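Local structure of methyl-accepting chemotaxis protein, putative (Geobacter sulfurreducens, 3OOV) at residues 16-21 with 50-55; 89-92 with 98-101. The protein is a putative methyl-accepting chemotaxis protein whose GAF domain, seen here as a fragment, probably senses a signal and passes it on in chemotaxis. All coordinates share one frame; numbering follows the deposited sequence.

Contact 1: residues 16-21 with 50-55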
loop_
_atom_site.group_PDB
_atom_site.type_symbol
_atom_site.label_atom_id
_atom_site.label_comp_id
_atom_site.label_asym_id
_atom_site.label_seq_id
_atom_site.Cartn_x
_atom_site.Cartn_y
_atom_site.Cartn_z
ATOM N N ASP A 16 18.353 -10.274 -21.077
ATOM C CA ASP A 16 19.218 -10.135 -19.891
ATOM C C ASP A 16 18.395 -9.342 -18.818
ATOM O O ASP A 16 18.214 -8.096 -18.929
ATOM C CB ASP A 16 20.498 -9.387 -20.297
ATOM C CG ASP A 16 21.404 -9.038 -19.124
ATOM O OD1 ASP A 16 22.646 -8.983 -19.336
ATOM O OD2 ASP A 16 20.907 -8.778 -18.013
ATOM N N VAL A 17 17.897 -10.068 -17.812
ATOM C CA VAL A 17 17.119 -9.502 -16.685
ATOM C C VAL A 17 17.683 -8.147 -16.163
ATOM O O VAL A 17 16.967 -7.154 -16.134
ATOM C CB VAL A 17 16.908 -10.547 -15.523
ATOM C CG1 VAL A 17 16.403 -9.834 -14.152
ATOM C CG2 VAL A 17 15.981 -11.674 -15.966
ATOM N N ASP A 18 18.959 -8.097 -15.860
ATOM C CA ASP A 18 19.560 -6.907 -15.289
ATOM C C ASP A 18 19.518 -5.756 -16.260
ATOM O O ASP A 18 19.319 -4.576 -15.862
ATOM C CB ASP A 18 20.992 -7.195 -14.899
ATOM C CG ASP A 18 21.090 -8.037 -13.653
ATOM O OD1 ASP A 18 20.036 -8.374 -13.038
ATOM O OD2 ASP A 18 22.240 -8.346 -13.275
ATOM N N GLU A 19 19.721 -6.074 -17.549
ATOM C CA GLU A 19 19.605 -5.044 -18.570
ATOM C C GLU A 19 18.179 -4.464 -18.618
ATOM O O GLU A 19 17.990 -3.263 -18.785
ATOM C CB GLU A 19 20.026 -5.621 -19.921
ATOM C CG GLU A 19 20.065 -4.680 -21.082
ATOM C CD GLU A 19 20.594 -5.394 -22.338
ATOM O OE1 GLU A 19 21.733 -5.046 -22.747
ATOM O OE2 GLU A 19 19.904 -6.323 -22.863
ATOM N N VAL A 20 17.182 -5.327 -18.463
ATOM C CA VAL A 20 15.809 -4.905 -18.493
ATOM C C VAL A 20 15.522 -4.005 -17.280
ATOM O O VAL A 20 14.735 -3.070 -17.369
ATOM C CB VAL A 20 14.893 -6.097 -18.419
ATOM C CG1 VAL A 20 13.459 -5.713 -17.978
ATOM C CG2 VAL A 20 14.879 -6.850 -19.788
ATOM N N LEU A 21 16.143 -4.330 -16.153
ATOM C CA LEU A 21 15.993 -3.569 -14.933
ATOM C C LEU A 21 16.689 -2.207 -15.130
ATOM O O LEU A 21 16.075 -1.181 -14.864
ATOM C CB LEU A 21 16.582 -4.348 -13.761
ATOM C CG LEU A 21 15.737 -5.611 -13.512
ATOM C CD1 LEU A 21 16.329 -6.429 -12.384
ATOM C CD2 LEU A 21 14.248 -5.305 -13.187
ATOM N N SER A 50 20.271 -8.179 -4.071
ATOM C CA SER A 50 21.396 -7.605 -4.682
ATOM C C SER A 50 20.990 -6.298 -5.442
ATOM O O SER A 50 19.871 -6.137 -5.948
ATOM C CB SER A 50 22.172 -8.654 -5.490
ATOM O OG SER A 50 21.492 -8.900 -6.675
ATOM N N PHE A 51 21.866 -5.315 -5.386
ATOM C CA PHE A 51 21.530 -4.003 -5.892
ATOM C C PHE A 51 21.862 -4.027 -7.396
ATOM O O PHE A 51 23.007 -4.099 -7.746
ATOM C CB PHE A 51 22.360 -2.982 -5.118
ATOM C CG PHE A 51 21.737 -1.563 -4.999
ATOM C CD1 PHE A 51 21.966 -0.801 -3.855
ATOM C CD2 PHE A 51 20.997 -0.989 -6.044
ATOM C CE1 PHE A 51 21.412 0.510 -3.721
ATOM C CE2 PHE A 51 20.454 0.307 -5.920
ATOM C CZ PHE A 51 20.694 1.068 -4.813
ATOM N N VAL A 52 20.867 -3.966 -8.261
ATOM C CA VAL A 52 21.033 -4.184 -9.708
ATOM C C VAL A 52 21.111 -2.897 -10.546
ATOM O O VAL A 52 21.954 -2.774 -11.471
ATOM C CB VAL A 52 19.900 -5.123 -10.247
ATOM C CG1 VAL A 52 19.958 -5.236 -11.798
ATOM C CG2 VAL A 52 20.033 -6.507 -9.611
ATOM N N ALA A 53 20.240 -1.935 -10.230
ATOM C CA ALA A 53 20.203 -0.646 -10.907
ATOM C C ALA A 53 20.039 0.475 -9.905
ATOM O O ALA A 53 19.339 0.348 -8.900
ATOM C CB ALA A 53 19.114 -0.603 -11.978
ATOM N N ALA A 54 20.765 1.565 -10.167
ATOM C CA ALA A 54 20.720 2.806 -9.384
ATOM C C ALA A 54 20.896 3.885 -10.403
ATOM O O ALA A 54 21.933 3.987 -11.050
ATOM C CB ALA A 54 21.796 2.868 -8.375
ATOM N N VAL A 55 19.852 4.610 -10.667
ATOM C CA VAL A 55 19.982 5.749 -11.526
ATOM C C VAL A 55 19.767 6.990 -10.620
ATOM O O VAL A 55 18.994 6.953 -9.608
ATOM C CB VAL A 55 19.013 5.562 -12.719
ATOM C CG1 VAL A 55 19.011 6.717 -13.583
ATOM C CG2 VAL A 55 19.495 4.382 -13.583
#

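Contact 2: residues 89-92 with 98-101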
loop_
_atom_site.group_PDB
_atom_site.type_symbol
_atom_site.label_atom_id
_atom_site.label_comp_id
_atom_site.label_asym_id
_atom_site.label_seq_id
_atom_site.Cartn_x
_atom_site.Cartn_y
_atom_site.Cartn_z
ATOM N N ASP A 89 6.109 9.347 3.174
ATOM C CA ASP A 89 6.258 10.778 2.862
ATOM C C ASP A 89 7.388 11.387 3.690
ATOM O O ASP A 89 8.090 12.284 3.224
ATOM C CB ASP A 89 4.915 11.548 2.948
ATOM C CG ASP A 89 4.166 11.315 4.241
ATOM O OD1 ASP A 89 4.794 11.113 5.324
ATOM O OD2 ASP A 89 2.907 11.375 4.191
ATOM N N ASP A 90 7.555 10.887 4.905
ATOM C CA ASP A 90 8.654 11.285 5.754
ATOM C C ASP A 90 8.946 10.134 6.694
ATOM O O ASP A 90 8.136 9.817 7.552
ATOM C CB ASP A 90 8.293 12.500 6.607
ATOM C CG ASP A 90 9.503 13.112 7.291
ATOM O OD1 ASP A 90 10.344 12.374 7.857
ATOM O OD2 ASP A 90 9.623 14.345 7.282
ATOM N N VAL A 91 10.129 9.541 6.594
ATOM C CA VAL A 91 10.363 8.366 7.433
ATOM C C VAL A 91 10.210 8.615 8.927
ATOM O O VAL A 91 9.864 7.701 9.653
ATOM C CB VAL A 91 11.651 7.587 7.061
ATOM C CG1 VAL A 91 12.856 8.209 7.707
ATOM C CG2 VAL A 91 11.479 6.081 7.450
ATOM N N SER A 92 10.428 9.840 9.411
ATOM C CA SER A 92 10.410 10.067 10.878
ATOM C C SER A 92 8.960 10.077 11.462
ATOM O O SER A 92 8.798 10.043 12.656
ATOM C CB SER A 92 11.211 11.345 11.285
ATOM O OG SER A 92 10.627 12.463 10.646
ATOM N N PHE A 98 10.652 1.090 10.580
ATOM C CA PHE A 98 10.693 1.500 9.182
ATOM C C PHE A 98 12.095 1.930 8.762
ATOM O O PHE A 98 12.440 1.744 7.603
ATOM C CB PHE A 98 9.697 2.614 8.831
ATOM C CG PHE A 98 8.274 2.136 8.650
ATOM C CD1 PHE A 98 7.735 1.169 9.480
ATOM C CD2 PHE A 98 7.455 2.699 7.667
ATOM C CE1 PHE A 98 6.428 0.740 9.295
ATOM C CE2 PHE A 98 6.138 2.304 7.503
ATOM C CZ PHE A 98 5.627 1.318 8.306
ATOM N N ARG A 99 12.900 2.456 9.684
ATOM C CA ARG A 99 14.172 3.062 9.306
ATOM C C ARG A 99 15.130 2.007 8.740
ATOM O O ARG A 99 15.186 0.871 9.217
ATOM C CB ARG A 99 14.897 3.739 10.491
ATOM C CG ARG A 99 14.052 4.567 11.442
ATOM C CD ARG A 99 13.674 5.933 10.959
ATOM N NE ARG A 99 12.291 6.169 11.411
ATOM C CZ ARG A 99 11.934 6.925 12.453
ATOM N NH1 ARG A 99 12.851 7.567 13.173
ATOM N NH2 ARG A 99 10.643 7.042 12.774
ATOM N N LEU A 100 15.906 2.404 7.759
ATOM C CA LEU A 100 17.038 1.605 7.343
ATOM C C LEU A 100 18.125 1.572 8.407
ATOM O O LEU A 100 18.398 2.571 9.027
ATOM C CB LEU A 100 17.596 2.150 6.042
ATOM C CG LEU A 100 16.599 2.155 4.904
ATOM C CD1 LEU A 100 17.259 2.626 3.557
ATOM C CD2 LEU A 100 15.941 0.811 4.780
ATOM N N GLN A 101 18.715 0.419 8.648
ATOM C CA GLN A 101 19.844 0.289 9.581
ATOM C C GLN A 101 21.115 -0.026 8.767
ATOM O O GLN A 101 21.025 -0.254 7.552
ATOM C CB GLN A 101 19.561 -0.870 10.571
ATOM C CG GLN A 101 18.424 -0.620 11.558
ATOM C CD GLN A 101 17.945 -1.926 12.311
ATOM O OE1 GLN A 101 18.749 -2.753 12.762
ATOM N NE2 GLN A 101 16.630 -2.077 12.445
#

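Contact 1: residues 16-21 with 50-55
Val52, the first residue of 50-55 to touch helix 17-21, sends its isopropyl group against Asp18 and Leu21. Its CG1 is anti to the backbone N (chi1 173°), which carries that methyl to the helix, where Val52 CG1 lies 3.4 Å from Asp18 OD1. The two side chains cross at about a right angle, and the methyl meets the carboxylate at OD1 and CG, while Val52 CG2 stands farther off, 3.9 Å from Asp18 OD1. This is van der Waals contact with a polar group at the partly exposed margin, and no hydrogen bond spans the two segments. With an alanine at Asp18 the carboxylate against Val52 CG1 would be lost, which would probably leave that methyl less covered at this margin, with Leu21 still beside it. The helix that carries Asp18 starts at Asp16, its N-cap: Asp16 OD2 accepts from Glu19 N at 3.0 Å, with the donor well above the carboxylate plane. Val52 CG1 is also 3.9 Å from Leu21 CD1, an apolar contact at the buried side, where Leu21 goes on to Ala156 of helix 143-167.

The backbone explains why the next residue faces the helix too. Val52 and Ala53 both stand opposite Ile39 of the neighbouring strand 36-42, a classic beta bulge, and the psi of Val52, -43°, departs from the extended strand, as expected at the first bulge residue. Successive side chains therefore point to the same face of the antiparallel GAF sheet, the face on which helix 17-31 packs, with local axes 7.8 Å apart and crossing at -33°. Ala53 uses this position for a light touch, its CB 4.2 Å from Leu21 O, and the same methyl also packs on Arg22, the next residue, and on Ala25, a turn beyond Leu21. Farther on, Val55 returns to the helix face at Ala25 and His29.

Contact 2: residues 89-92 with 98-101
Arg99 reaches Val91 and Ser92 with the outer part of its side chain. From CB the chain sets off with CG anti to the carbonyl carbon (chi1 -43°), then bends at chi2 and chi3, and these bends bring the outer atoms back to 89-92. CD is the first atom to touch: both methyls of Val91, CG1 and CG2, lie to one side of this last aliphatic carbon, Arg99 CD, each 4.1 Å from it. At NE the surroundings become mixed: Val91 CG2 is 4.0 Å from Arg99 NE, and Val91 O also lies close. Around CZ the guanidinium spreads out flat, with Ser92 CA over one face, 3.6 Å above its plane and displaced toward the rim. The flat group thus rests against the backbone of Val91 and Ser92.

Both segments belong to the long loop of the GAF domain between strands 86-88 and 115-122. Segment 89-92 enters a short 3-10 turn at Val91, where Asp90 forms an Asx turn: Asp90 OD1 takes Ser92 N at 3.0 Å (159° at the hydrogen) and Ser92 OG at 2.8 Å, both from the same face of its carboxylate. This double grip is likely to steady the Val91-Ser92 peptide, over which the guanidinium lies.

At the tip, Arg99 NH2 is 3.3 Å from Val91 O, and Arg99 NH2 is 3.5 Å from Ser92 O. The clear hydrogen bond of NH2 is to Tyr94 O, which links Arg99 to the residues between the segments. Val91 CG2 also meets Phe98 CB at 4.1 Å, the two side chains running past each other in opposite directions; the ring of Phe98 leads away to meet that of Tyr94, and the Phe98 side chain packs on Asp82 of the second subunit.

Contacts 1 and 2 lie on opposite sides of the chain's centre, with contact centres 24 Å apart and nearest atoms about 9 Å apart, so they do not touch. Contact 1 is the more central, its centre 9 Å from the chain's centre, and joins two regular elements, a helix and a strand of the sheet. Contact 2, at 16 Å, joins two parts of one loop and shares no element with contact 1. Each has two buried residues among its four touching ones, but contact 2 also has an exposed one. In contact 1 a valine methyl meets a carboxylate and a leucine, whereas in contact 2 a guanidinium lies against Val91 C and Ser92 CA, and the second subunit reaches contact 2 alone.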